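Local coordinates for protein PAN2-PAN3 deadenylation complex catalytic subunit pan2 (PDB 4CZX) that probably acts as the catalytic subunit of a deadenylase that shortens the poly(A) tails of mRNA, represented here by its N-terminal WD40 domain alone, at residues A[43-49]-A[73-78]; A[240-244]-A[269-273]; A[170-175]-A[187-193]; A[38-42]-A[53-59]; A[110-116]-A[129-135]. One frame throughout, in Å; residues are numbered along the deposited sequence.

Contact 1: A[43-49]-A[73-78]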
# COMPACT_ATOMS: atom_id res chain seq x y z
N TRP A 43 16.64 26.13 -5.99
CA TRP A 43 16.39 24.89 -5.25
C TRP A 43 16.05 25.15 -3.79
O TRP A 43 16.68 25.98 -3.13
CB TRP A 43 17.61 23.98 -5.35
CG TRP A 43 17.81 23.44 -6.75
CD1 TRP A 43 18.45 24.05 -7.78
CD2 TRP A 43 17.32 22.19 -7.27
NE1 TRP A 43 18.42 23.26 -8.91
CE2 TRP A 43 17.73 22.11 -8.61
CE3 TRP A 43 16.59 21.12 -6.71
CZ2 TRP A 43 17.43 21.00 -9.43
CZ3 TRP A 43 16.30 20.03 -7.52
CH2 TRP A 43 16.72 19.97 -8.86
N ILE A 44 15.04 24.43 -3.29
CA ILE A 44 14.57 24.58 -1.90
C ILE A 44 14.51 23.22 -1.23
O ILE A 44 13.99 22.26 -1.81
CB ILE A 44 13.16 25.24 -1.86
CG1 ILE A 44 13.16 26.55 -2.64
CG2 ILE A 44 12.65 25.40 -0.41
CD1 ILE A 44 11.80 27.21 -2.72
N GLY A 45 15.06 23.11 -0.02
CA GLY A 45 15.01 21.84 0.69
C GLY A 45 14.01 21.84 1.84
O GLY A 45 13.73 22.90 2.41
N THR A 46 13.47 20.67 2.18
CA THR A 46 12.56 20.52 3.34
C THR A 46 13.24 19.86 4.53
O THR A 46 14.33 19.30 4.41
CB THR A 46 11.29 19.66 3.01
OG1 THR A 46 11.63 18.26 3.02
CG2 THR A 46 10.65 20.04 1.67
N GLN A 47 12.56 19.88 5.67
CA GLN A 47 13.10 19.35 6.91
C GLN A 47 13.19 17.82 6.91
O GLN A 47 13.68 17.24 7.88
CB GLN A 47 12.24 19.82 8.10
CG GLN A 47 12.20 21.34 8.29
CD GLN A 47 13.57 21.91 8.62
OE1 GLN A 47 14.40 21.21 9.20
NE2 GLN A 47 13.81 23.17 8.24
N LYS A 48 12.70 17.18 5.84
CA LYS A 48 12.76 15.72 5.73
C LYS A 48 13.48 15.30 4.44
O LYS A 48 13.45 14.14 4.04
CB LYS A 48 11.36 15.10 5.77
CG LYS A 48 10.69 15.18 7.16
CD LYS A 48 9.17 15.01 7.05
CE LYS A 48 8.78 13.58 6.69
NZ LYS A 48 7.44 13.48 6.01
N GLY A 49 14.12 16.25 3.79
CA GLY A 49 14.95 15.91 2.64
C GLY A 49 14.30 15.95 1.27
O GLY A 49 14.87 15.44 0.30
N GLY A 73 16.25 13.44 8.15
CA GLY A 73 16.06 14.83 8.54
C GLY A 73 16.24 15.84 7.41
O GLY A 73 15.93 15.56 6.25
N PRO A 74 16.74 17.04 7.75
CA PRO A 74 16.72 18.16 6.80
C PRO A 74 17.69 18.00 5.64
O PRO A 74 18.73 17.37 5.76
CB PRO A 74 17.14 19.37 7.66
CG PRO A 74 17.78 18.79 8.87
CD PRO A 74 17.08 17.48 9.12
N LEU A 75 17.31 18.59 4.51
CA LEU A 75 18.24 18.75 3.40
C LEU A 75 19.16 19.89 3.84
O LEU A 75 18.69 20.99 4.08
CB LEU A 75 17.49 19.08 2.10
CG LEU A 75 18.16 18.65 0.79
CD1 LEU A 75 17.25 18.92 -0.41
CD2 LEU A 75 19.50 19.35 0.62
N ARG A 76 20.45 19.60 3.99
CA ARG A 76 21.35 20.56 4.64
C ARG A 76 21.94 21.59 3.70
O ARG A 76 22.14 22.75 4.09
CB ARG A 76 22.48 19.81 5.35
CG ARG A 76 21.99 18.75 6.33
CD ARG A 76 22.33 19.16 7.71
NE ARG A 76 21.80 18.27 8.73
CZ ARG A 76 21.17 18.72 9.82
NH1 ARG A 76 21.00 20.02 9.98
NH2 ARG A 76 20.70 17.86 10.71
N GLN A 77 22.25 21.18 2.47
CA GLN A 77 22.94 22.05 1.51
C GLN A 77 22.87 21.48 0.09
O GLN A 77 22.78 20.25 -0.09
CB GLN A 77 24.41 22.24 1.92
CG GLN A 77 25.18 23.35 1.16
CD GLN A 77 26.69 23.26 1.36
OE1 GLN A 77 27.16 22.74 2.37
NE2 GLN A 77 27.46 23.71 0.37
N PHE A 78 22.90 22.38 -0.89
CA PHE A 78 23.04 22.05 -2.31
C PHE A 78 24.44 22.44 -2.82
O PHE A 78 25.05 23.40 -2.31
CB PHE A 78 22.02 22.80 -3.17
CG PHE A 78 20.59 22.56 -2.81
CD1 PHE A 78 19.92 21.44 -3.27
CD2 PHE A 78 19.88 23.51 -2.07
CE1 PHE A 78 18.57 21.23 -2.95
CE2 PHE A 78 18.54 23.32 -1.75
CZ PHE A 78 17.88 22.17 -2.19
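The carbonyl oxygen of Thr46 is the polar centre of this contact. It accepts the N-H of Leu75 (Leu75 N to Thr46 O 3.1 Å, 170° at the hydrogen) as well as that of Gly49, the bond closing the type I turn from Thr46 to Gly49, so a donor from each segment grips one atom. Pro74 CA adds a C-H...O contact to the same oxygen. An ST turn adds a bond within the loop: Lys48 N donates to Thr46 OG1 at 3.2 Å, and that hydroxyl is also bonded to Asp24, which with Glu70 holds Lys48 NZ in salt bridges. Gln47 NE2 is bonded to Pro29 O, while its bent chain crosses Pro74, with Gln47 OE1 3.6 Å from Pro74 CB.

Apolar contact centres on the Phe78 ring. Trp43 CB sits over the middle of one face, 3.6 Å from the ring centroid, while Leu75 CD2 covers the opposite face nearer the rim, and Ile44 C and Gly45 N meet the ring edge in its plane. With Trp43 CG beside its own backbone N (chi1 -69°), the indole swings clear of that face; the Trp43 five-membered ring and the Phe78 ring meet only obliquely. Gly45, lacking a side chain, admits Leu75 CD1 to 3.8 Å from Gly45 CA.

The contact packs the predicted first and second WD repeats together: strand 41-45 and its following turn face the start of strand 77-80, with Thr32 and Ala34 of strand 32-35 and Val85 of strand 85-88 closing round Phe78.

Contact 2: A[240-244]-A[269-273]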
# COMPACT_ATOMS: atom_id res chain seq x y z
N VAL A 240 31.22 45.33 9.20
CA VAL A 240 30.20 46.17 8.60
C VAL A 240 29.03 46.36 9.57
O VAL A 240 28.32 45.40 9.89
CB VAL A 240 29.67 45.58 7.28
CG1 VAL A 240 28.53 46.44 6.72
CG2 VAL A 240 30.80 45.47 6.27
N PRO A 241 28.83 47.60 10.04
CA PRO A 241 27.74 47.90 10.97
C PRO A 241 26.39 47.59 10.36
O PRO A 241 26.13 47.96 9.22
CB PRO A 241 27.89 49.41 11.23
CG PRO A 241 29.30 49.73 10.82
CD PRO A 241 29.62 48.81 9.70
N PHE A 242 25.54 46.89 11.11
CA PHE A 242 24.23 46.52 10.61
C PHE A 242 23.24 46.46 11.77
O PHE A 242 22.94 45.38 12.29
CB PHE A 242 24.31 45.18 9.87
CG PHE A 242 23.09 44.85 9.07
CD1 PHE A 242 22.84 45.50 7.87
CD2 PHE A 242 22.19 43.90 9.51
CE1 PHE A 242 21.71 45.18 7.12
CE2 PHE A 242 21.06 43.58 8.77
CZ PHE A 242 20.82 44.22 7.57
N ALA A 243 22.75 47.63 12.17
CA ALA A 243 21.85 47.78 13.32
C ALA A 243 20.60 46.89 13.29
O ALA A 243 20.14 46.46 14.35
CB ALA A 243 21.44 49.24 13.46
N PRO A 244 20.03 46.62 12.10
CA PRO A 244 18.88 45.69 12.14
C PRO A 244 19.21 44.25 12.55
O PRO A 244 18.28 43.45 12.57
CB PRO A 244 18.36 45.71 10.69
CG PRO A 244 18.81 47.05 10.17
CD PRO A 244 20.14 47.28 10.78
N HIS A 269 20.55 45.43 3.13
CA HIS A 269 21.51 46.46 2.77
C HIS A 269 22.47 45.92 1.73
O HIS A 269 23.00 44.82 1.89
CB HIS A 269 22.31 46.95 3.97
CG HIS A 269 21.49 47.68 5.00
ND1 HIS A 269 22.06 48.43 6.00
CD2 HIS A 269 20.15 47.77 5.17
CE1 HIS A 269 21.11 48.95 6.75
NE2 HIS A 269 19.94 48.56 6.28
N VAL A 270 22.68 46.69 0.66
CA VAL A 270 23.71 46.36 -0.32
C VAL A 270 24.85 47.31 -0.03
O VAL A 270 24.73 48.52 -0.26
CB VAL A 270 23.21 46.49 -1.77
CG1 VAL A 270 24.30 46.11 -2.74
CG2 VAL A 270 21.99 45.60 -1.98
N THR A 271 25.94 46.78 0.50
CA THR A 271 26.97 47.63 1.11
C THR A 271 28.37 47.33 0.62
O THR A 271 28.81 46.18 0.64
CB THR A 271 26.98 47.48 2.64
OG1 THR A 271 25.66 47.70 3.15
CG2 THR A 271 27.94 48.48 3.27
N ASP A 272 29.08 48.36 0.18
CA ASP A 272 30.47 48.19 -0.19
C ASP A 272 31.30 47.95 1.06
O ASP A 272 31.28 48.75 1.99
CB ASP A 272 31.01 49.39 -0.95
CG ASP A 272 32.47 49.23 -1.29
OD1 ASP A 272 33.31 49.51 -0.41
OD2 ASP A 272 32.78 48.81 -2.43
N LEU A 273 32.04 46.85 1.06
CA LEU A 273 32.85 46.46 2.21
C LEU A 273 33.92 47.49 2.54
O LEU A 273 34.24 47.71 3.71
CB LEU A 273 33.52 45.11 1.96
CG LEU A 273 32.55 43.92 1.87
CD1 LEU A 273 33.32 42.60 1.81
CD2 LEU A 273 31.61 43.94 3.05
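Phe242 drives its ring edge into the face of the His269 imidazole in a T-shaped pair, with planes at 73° and centroids 4.6 Å apart. The leading atom is Phe242 CE1, 3.3 Å from His269 CG and offset toward the rim of the imidazole; CD1 follows close to ND1. Phe242 CG lies opposite the backbone N across CA-CB (chi1 -167°), which carries the phenyl over to the histidine. Pro244 CD covers the middle of one phenyl face, and Pro244 CG reaches the imidazole obliquely. At the other end Val240 uses both branches: CG2 meets Leu273 CD2 at 3.7 Å, the two side chains crossing at about a right angle, and CG1 touches Thr271 CG2 at 4.1 Å, tip to tip. These are blade-to-blade contacts of the WD40 beta-propeller, where the outermost strand of one sheet, 235-241, runs into a loop that packs on strand 267-272 of the next, segments 240-244 and 269-273 running 165° apart. In the second shell, Gln267 OE1 bonds His269 NE2 and probably helps to set the rotation of the imidazole. Putting an alanine in place of His269 would probably open a gap beside the Phe242 edge and leave that ring freer to turn, with Gln267 losing its imidazole partner. Val261 and Asn263 touch Phe242, while Phe204 and Val206 of strand 204-210 and Ala259 of strand 258-262 enclose Leu273.

Contact 3: A[170-175]-A[187-193]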
# COMPACT_ATOMS: atom_id res chain seq x y z
N ASN A 170 31.21 25.12 14.57
CA ASN A 170 29.96 25.34 15.28
C ASN A 170 30.19 26.13 16.57
O ASN A 170 29.28 26.26 17.38
CB ASN A 170 29.26 24.01 15.57
CG ASN A 170 30.14 23.02 16.31
OD1 ASN A 170 31.23 23.35 16.76
ND2 ASN A 170 29.63 21.79 16.48
N LYS A 171 31.40 26.68 16.73
CA LYS A 171 31.72 27.50 17.90
C LYS A 171 31.86 28.99 17.55
O LYS A 171 32.13 29.81 18.43
CB LYS A 171 33.01 27.04 18.58
CG LYS A 171 33.09 25.57 18.93
CD LYS A 171 32.05 25.16 19.94
CE LYS A 171 32.03 23.64 20.10
NZ LYS A 171 31.05 23.18 21.13
N GLY A 172 31.70 29.33 16.28
CA GLY A 172 31.77 30.72 15.86
C GLY A 172 33.11 31.16 15.29
O GLY A 172 33.29 32.33 14.96
N THR A 173 34.06 30.24 15.20
CA THR A 173 35.36 30.56 14.60
C THR A 173 35.36 30.12 13.14
O THR A 173 34.58 29.26 12.74
CB THR A 173 36.53 29.88 15.33
OG1 THR A 173 36.32 28.47 15.35
CG2 THR A 173 36.63 30.37 16.75
N VAL A 174 36.24 30.73 12.34
CA VAL A 174 36.41 30.30 10.97
C VAL A 174 37.82 29.76 10.77
O VAL A 174 38.79 30.45 11.06
CB VAL A 174 36.16 31.46 9.99
CG1 VAL A 174 36.47 31.01 8.55
CG2 VAL A 174 34.72 31.92 10.11
N ASN A 175 37.92 28.51 10.31
CA ASN A 175 39.22 27.97 9.91
C ASN A 175 39.43 28.18 8.42
O ASN A 175 38.56 27.87 7.61
CB ASN A 175 39.33 26.47 10.23
CG ASN A 175 39.40 26.20 11.72
OD1 ASN A 175 39.78 27.06 12.51
ND2 ASN A 175 39.05 24.98 12.10
N GLN A 187 43.18 30.60 11.86
CA GLN A 187 41.89 30.59 12.53
C GLN A 187 41.45 32.02 12.84
O GLN A 187 42.25 32.84 13.32
CB GLN A 187 41.95 29.74 13.81
CG GLN A 187 42.46 28.33 13.56
CD GLN A 187 42.28 27.39 14.74
OE1 GLN A 187 43.25 26.99 15.39
NE2 GLN A 187 41.03 27.01 15.02
N TRP A 188 40.19 32.33 12.55
CA TRP A 188 39.64 33.66 12.72
C TRP A 188 38.46 33.62 13.69
O TRP A 188 37.52 32.85 13.50
CB TRP A 188 39.21 34.21 11.35
CG TRP A 188 38.49 35.53 11.35
CD1 TRP A 188 38.80 36.65 12.08
CD2 TRP A 188 37.35 35.87 10.56
NE1 TRP A 188 37.91 37.65 11.80
CE2 TRP A 188 37.01 37.20 10.86
CE3 TRP A 188 36.57 35.17 9.62
CZ2 TRP A 188 35.93 37.85 10.26
CZ3 TRP A 188 35.50 35.82 9.03
CH2 TRP A 188 35.19 37.14 9.36
N GLN A 189 38.51 34.43 14.74
CA GLN A 189 37.40 34.48 15.69
C GLN A 189 36.32 35.41 15.17
O GLN A 189 36.41 36.62 15.31
CB GLN A 189 37.88 34.93 17.07
CG GLN A 189 36.80 34.83 18.12
CD GLN A 189 36.53 33.40 18.51
OE1 GLN A 189 37.44 32.68 18.92
NE2 GLN A 189 35.28 32.97 18.38
N ALA A 190 35.29 34.84 14.56
CA ALA A 190 34.27 35.67 13.92
C ALA A 190 33.19 36.08 14.91
O ALA A 190 32.93 37.27 15.11
CB ALA A 190 33.65 34.93 12.73
N HIS A 191 32.55 35.10 15.55
CA HIS A 191 31.50 35.40 16.52
C HIS A 191 31.69 34.57 17.78
O HIS A 191 32.48 33.63 17.80
CB HIS A 191 30.12 35.16 15.90
CG HIS A 191 29.92 35.89 14.61
ND1 HIS A 191 29.29 37.11 14.53
CD2 HIS A 191 30.30 35.58 13.34
CE1 HIS A 191 29.28 37.52 13.27
NE2 HIS A 191 29.89 36.61 12.53
N GLY A 192 30.98 34.93 18.84
CA GLY A 192 31.19 34.33 20.14
C GLY A 192 30.84 32.85 20.29
O GLY A 192 31.57 32.12 20.95
N ALA A 193 29.73 32.41 19.69
CA ALA A 193 29.28 31.02 19.87
C ALA A 193 28.80 30.35 18.60
O ALA A 193 28.85 29.11 18.49
CB ALA A 193 28.17 30.97 20.91
O HOH W 1 34.45 30.36 19.81
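Val174 and Trp188 exchange two backbone hydrogen bonds, Val174 N to Trp188 O at 2.7 Å and Trp188 N to Val174 O at 2.8 Å. They are the hydrogen-bonded pair of the antiparallel hairpin 173-177/184-189, the third strand and the edge strand of a propeller blade. Just past the paired residues, Gly172 O accepts His191 N at 2.9 Å in a nearly linear bond, with a second, weak bond from Ala190 N. Alongside, Gln189 NE2 donates to His191 O and to a water that in turn donates to Lys171 O. Gln187 NE2 lies 2.8 Å from Asn175 OD1, a bond that is doubtful because Gln187 has two modelled conformers. Asn175 ND2 serves Tyr156 OH and Asp154 OD2, so a leucine in its place would probably leave both of these without their mate. The His191 imidazole reaches the next blade, bonded to Thr207 OG1 and Asp223 OD2, consistent with the Asp-His-Ser/Thr network of WD repeats. On the opposite sheet face from Asn175, Val174 and Trp188 lie side by side, with Val174 CB 3.8 Å from Trp188 CE3, and Phe229 meets the indole ring beyond. Gln189 starts out away from its N (chi1 -173°) and bends at chi2 (73°), which lays its OE1 3.3 Å from Thr173 CG2. Ala190 CB rests over the rim of one Trp188 face and lies 4.1 Å from Val174 CG2.

Contact 4: A[38-42]-A[53-59]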
# COMPACT_ATOMS: atom_id res chain seq x y z
N GLN A 38 22.85 27.01 -13.43
CA GLN A 38 22.31 26.91 -14.78
C GLN A 38 20.80 26.72 -14.77
O GLN A 38 20.19 26.43 -13.72
CB GLN A 38 22.96 25.75 -15.54
CG GLN A 38 22.73 24.40 -14.90
CD GLN A 38 23.25 23.26 -15.75
OE1 GLN A 38 22.49 22.60 -16.47
NE2 GLN A 38 24.56 23.01 -15.67
N ASP A 39 20.20 26.92 -15.94
CA ASP A 39 18.80 26.60 -16.20
C ASP A 39 17.80 27.45 -15.40
O ASP A 39 16.62 27.09 -15.32
CB ASP A 39 18.55 25.11 -15.92
CG ASP A 39 19.31 24.22 -16.87
OD1 ASP A 39 19.70 24.73 -17.94
OD2 ASP A 39 19.53 23.03 -16.56
N GLU A 40 18.27 28.56 -14.83
CA GLU A 40 17.40 29.50 -14.14
C GLU A 40 16.67 28.87 -12.95
O GLU A 40 15.54 29.26 -12.62
CB GLU A 40 16.38 30.08 -15.12
CG GLU A 40 17.01 30.86 -16.25
CD GLU A 40 17.81 32.03 -15.71
OE1 GLU A 40 17.18 33.04 -15.34
OE2 GLU A 40 19.05 31.91 -15.64
N LEU A 41 17.32 27.92 -12.29
CA LEU A 41 16.66 27.19 -11.21
C LEU A 41 16.98 27.75 -9.83
O LEU A 41 18.12 28.15 -9.54
CB LEU A 41 17.04 25.71 -11.25
CG LEU A 41 16.63 24.96 -12.52
CD1 LEU A 41 17.10 23.51 -12.45
CD2 LEU A 41 15.12 25.04 -12.72
N LEU A 42 15.96 27.76 -8.98
CA LEU A 42 16.15 27.94 -7.54
C LEU A 42 15.75 26.64 -6.84
O LEU A 42 14.66 26.10 -7.07
CB LEU A 42 15.32 29.10 -7.00
CG LEU A 42 15.42 29.37 -5.49
CD1 LEU A 42 16.80 29.92 -5.12
CD2 LEU A 42 14.33 30.33 -5.04
N SER A 53 12.75 22.14 -7.20
CA SER A 53 13.36 23.13 -8.08
C SER A 53 12.29 23.98 -8.77
O SER A 53 11.20 23.48 -9.09
CB SER A 53 14.25 22.47 -9.13
OG SER A 53 13.49 21.75 -10.09
N PHE A 54 12.61 25.25 -8.98
CA PHE A 54 11.67 26.24 -9.52
C PHE A 54 12.34 27.15 -10.55
O PHE A 54 13.47 27.61 -10.34
CB PHE A 54 11.07 27.05 -8.38
CG PHE A 54 10.37 26.20 -7.35
CD1 PHE A 54 11.06 25.68 -6.27
CD2 PHE A 54 9.02 25.91 -7.48
CE1 PHE A 54 10.42 24.88 -5.33
CE2 PHE A 54 8.36 25.11 -6.54
CZ PHE A 54 9.07 24.60 -5.47
N ILE A 55 11.64 27.43 -11.66
CA ILE A 55 12.22 28.14 -12.80
C ILE A 55 11.90 29.62 -12.83
O ILE A 55 10.74 30.01 -12.71
CB ILE A 55 11.72 27.57 -14.16
CG1 ILE A 55 11.86 26.05 -14.22
CG2 ILE A 55 12.44 28.24 -15.33
CD1 ILE A 55 11.00 25.41 -15.30
N GLY A 56 12.93 30.43 -13.02
CA GLY A 56 12.74 31.83 -13.33
C GLY A 56 12.26 32.64 -12.14
O GLY A 56 12.10 32.11 -11.04
N ARG A 57 12.03 33.92 -12.37
CA ARG A 57 11.66 34.84 -11.31
C ARG A 57 10.27 34.55 -10.76
O ARG A 57 9.95 34.94 -9.64
CB ARG A 57 11.74 36.28 -11.80
CG ARG A 57 10.80 36.62 -12.95
CD ARG A 57 10.88 38.11 -13.28
NE ARG A 57 10.01 38.48 -14.38
CZ ARG A 57 8.71 38.73 -14.26
NH1 ARG A 57 8.11 38.64 -13.07
NH2 ARG A 57 7.99 39.08 -15.33
N GLU A 58 9.44 33.86 -11.54
CA GLU A 58 8.08 33.57 -11.10
C GLU A 58 8.00 32.23 -10.37
O GLU A 58 6.93 31.83 -9.90
CB GLU A 58 7.13 33.59 -12.30
CG GLU A 58 7.30 34.82 -13.18
CD GLU A 58 6.25 34.92 -14.26
OE1 GLU A 58 5.28 34.13 -14.21
OE2 GLU A 58 6.39 35.79 -15.16
N LEU A 59 9.14 31.56 -10.26
CA LEU A 59 9.25 30.30 -9.51
C LEU A 59 8.25 29.23 -9.98
O LEU A 59 7.55 28.61 -9.18
CB LEU A 59 9.08 30.57 -8.02
CG LEU A 59 10.16 31.47 -7.42
CD1 LEU A 59 9.89 31.80 -5.94
CD2 LEU A 59 11.53 30.83 -7.58
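Leu42, with CG turned opposite its backbone N (chi1 180°), sends CD2 across to Leu59 CD2 at 3.8 Å, the two side chains crossing at a slant. Leu41 instead keeps CG beside the N (chi1 -62°) and lays CD2 along Ile55, 3.7 Å from CG1, on the other face of the sheet. The frame is the beta hairpin 41-45/50-55, the middle two strands of the blade of the predicted first WD repeat, entered here through a type I' turn from Gln38 to Leu41 and left through a type I turn from Gly56 to Leu59. Three backbone bonds hold the pairing: Leu42 N to Phe54 O at 2.8 Å, Phe54 N to Leu42 O at 2.9 Å, the most bent of the three, and Gly56 N to Glu40 O at 2.9 Å, which extends the ladder into the turns. The Glu40 carboxylate binds the backbone N-H groups of Phe322 and Thr323, tying the C-terminal end of this fragment to the blade. Tyr17 meets the Phe54 ring edge-to-face, and Val15 of strand 10-16 packs on both Phe54 and Leu59. Within the hairpin, Leu42 O lies near the plane of the Phe54 ring, at its edge, 3.7 Å from Phe54 CD1.

Contact 5: A[110-116]-A[129-135]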
# COMPACT_ATOMS: atom_id res chain seq x y z
N SER A 110 30.95 6.76 8.18
CA SER A 110 31.49 7.92 8.89
C SER A 110 30.62 9.16 8.68
O SER A 110 30.93 10.23 9.19
CB SER A 110 32.92 8.21 8.44
OG SER A 110 33.79 7.16 8.82
N MET A 111 29.54 9.00 7.93
CA MET A 111 28.58 10.09 7.77
C MET A 111 27.53 9.98 8.87
O MET A 111 26.50 9.34 8.70
CB MET A 111 27.92 10.04 6.38
CG MET A 111 28.90 10.20 5.26
SD MET A 111 28.13 9.98 3.64
CE MET A 111 29.48 10.42 2.55
N GLN A 112 27.82 10.62 10.01
CA GLN A 112 26.95 10.51 11.17
C GLN A 112 26.09 11.75 11.37
O GLN A 112 24.92 11.65 11.74
CB GLN A 112 27.77 10.23 12.43
CG GLN A 112 28.27 8.79 12.49
CD GLN A 112 27.16 7.77 12.27
OE1 GLN A 112 26.11 7.82 12.93
NE2 GLN A 112 27.38 6.83 11.35
N ASP A 113 26.68 12.93 11.16
CA ASP A 113 25.93 14.17 11.23
C ASP A 113 26.59 15.23 10.36
O ASP A 113 27.10 16.24 10.86
CB ASP A 113 25.81 14.65 12.68
CG ASP A 113 24.79 15.77 12.84
OD1 ASP A 113 24.06 16.06 11.87
OD2 ASP A 113 24.71 16.36 13.94
N LEU A 114 26.58 14.98 9.04
CA LEU A 114 27.12 15.93 8.07
C LEU A 114 26.32 17.21 8.05
O LEU A 114 25.10 17.17 8.18
CB LEU A 114 27.11 15.32 6.66
CG LEU A 114 27.88 14.02 6.44
CD1 LEU A 114 27.71 13.59 5.00
CD2 LEU A 114 29.35 14.22 6.77
N ARG A 115 26.99 18.35 7.86
CA ARG A 115 26.31 19.65 7.87
C ARG A 115 26.70 20.54 6.69
O ARG A 115 26.00 21.52 6.38
CB ARG A 115 26.63 20.41 9.17
CG ARG A 115 26.10 19.73 10.44
CD ARG A 115 24.59 19.63 10.44
NE ARG A 115 24.13 18.97 11.68
CZ ARG A 115 23.89 19.61 12.83
NH1 ARG A 115 24.02 20.93 12.91
NH2 ARG A 115 23.50 18.93 13.90
N ALA A 116 27.82 20.23 6.06
CA ALA A 116 28.41 21.14 5.11
C ALA A 116 29.27 20.44 4.09
O ALA A 116 29.90 19.42 4.36
CB ALA A 116 29.27 22.20 5.85
N VAL A 129 33.33 16.98 2.60
CA VAL A 129 32.10 17.01 3.39
C VAL A 129 32.47 16.84 4.86
O VAL A 129 33.40 16.12 5.20
CB VAL A 129 31.05 15.94 2.94
CG1 VAL A 129 30.81 16.00 1.42
CG2 VAL A 129 31.45 14.54 3.39
N ALA A 130 31.74 17.55 5.71
CA ALA A 130 32.03 17.58 7.14
C ALA A 130 30.77 17.93 7.91
O ALA A 130 29.73 18.22 7.31
CB ALA A 130 33.14 18.59 7.45
N GLY A 131 30.85 17.90 9.23
CA GLY A 131 29.71 18.31 10.02
C GLY A 131 30.01 18.29 11.50
O GLY A 131 31.15 18.51 11.93
N TRP A 132 28.98 18.01 12.29
CA TRP A 132 29.15 18.00 13.74
C TRP A 132 29.60 16.60 14.15
O TRP A 132 28.86 15.83 14.75
CB TRP A 132 27.86 18.43 14.44
CG TRP A 132 27.52 19.89 14.21
CD1 TRP A 132 28.03 20.72 13.25
CD2 TRP A 132 26.59 20.68 14.97
NE1 TRP A 132 27.48 21.98 13.36
CE2 TRP A 132 26.59 21.98 14.40
CE3 TRP A 132 25.75 20.42 16.06
CZ2 TRP A 132 25.78 23.01 14.90
CZ3 TRP A 132 24.96 21.43 16.55
CH2 TRP A 132 24.98 22.71 15.97
N GLN A 133 30.84 16.29 13.80
CA GLN A 133 31.45 14.98 13.98
C GLN A 133 32.94 15.17 13.77
O GLN A 133 33.36 16.20 13.24
CB GLN A 133 30.88 13.96 12.98
CG GLN A 133 31.05 14.38 11.53
CD GLN A 133 30.61 13.31 10.55
OE1 GLN A 133 29.50 12.79 10.64
NE2 GLN A 133 31.49 12.96 9.61
N ASN A 134 33.75 14.19 14.14
CA ASN A 134 35.19 14.41 14.11
C ASN A 134 35.89 13.73 12.94
O ASN A 134 37.10 13.53 12.95
CB ASN A 134 35.80 14.00 15.44
CG ASN A 134 35.32 14.87 16.59
OD1 ASN A 134 34.60 14.42 17.47
ND2 ASN A 134 35.70 16.15 16.56
N LYS A 135 35.10 13.40 11.91
CA LYS A 135 35.65 12.92 10.65
C LYS A 135 35.19 13.82 9.52
O LYS A 135 34.11 14.40 9.57
CB LYS A 135 35.20 11.49 10.36
CG LYS A 135 36.11 10.40 10.91
CD LYS A 135 35.64 9.92 12.26
CE LYS A 135 36.11 8.50 12.54
NZ LYS A 135 35.35 7.48 11.75
O HOH W 2 26.26 15.67 15.95
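Arg115 lays its guanidinium over one face of the Trp132 indole in a cation-pi pair, Arg115 CZ 3.9 Å from the centroid of the five-membered ring and the planes 33° apart. Arg115 NH1 rides above the middle of the indole, while Trp132 NE1, at the ring edge, bonds Ser157. Arg115 NE meets Asp113 OD1 in the guanidinium plane at 2.9 Å; the bond from NH2 to OD2, 2.8 Å, is tilted from it. A water donates to both Asp113 OD2 and Trp132 O. The Gln133 amide joins the two segments. Its OE1 accepts Gln112 N at 2.8 Å and Asp113 N at 2.9 Å; NE2 donates to Ser110 O and to Lys135 O. Gln133 CG sits between its N and carbonyl carbon (chi1 57°), and the chain then runs straight out to these groups. In the strands themselves, Ala130 O takes Arg115 N at 2.8 Å and Ala116 N at 3.0 Å, the mark of a classic beta bulge in hairpin 114-119/126-131 of the predicted third WD repeat. Leu114 CD2 packs on Val129 CG2 nearby. Paired with the carboxylate, the Arg115 guanidinium is probably held against the Trp132 face, and Gln133 satisfies loop amides that strand pairing leaves aside.

How the contacts relate
Contacts 1 and 4 share strand 41-45 and touch, Trp43 CZ2 lying 3.5 Å from Ser53 CB. Contact 1 meets contact 5: Arg76 CZ is 3.5 Å from Arg115 NE, and Arg76 forms a long, weak ion pair with Asp113. Contact 5 touches contact 3 where Asn170 CB comes within 3.5 Å of Trp132 NE1, so 4, 1, 5 and 3 follow one another round the propeller. Contact 2 stands apart, nearest atoms about 9 Å from contact 3; the centres of 3 and 4 are about 34 Å apart. A bound MES, probably from the crystallisation liquor, lies about 4 Å from the Trp132 side chain, and one likewise from that of Asn170. The metal-binding exonuclease domain is outside this fragment.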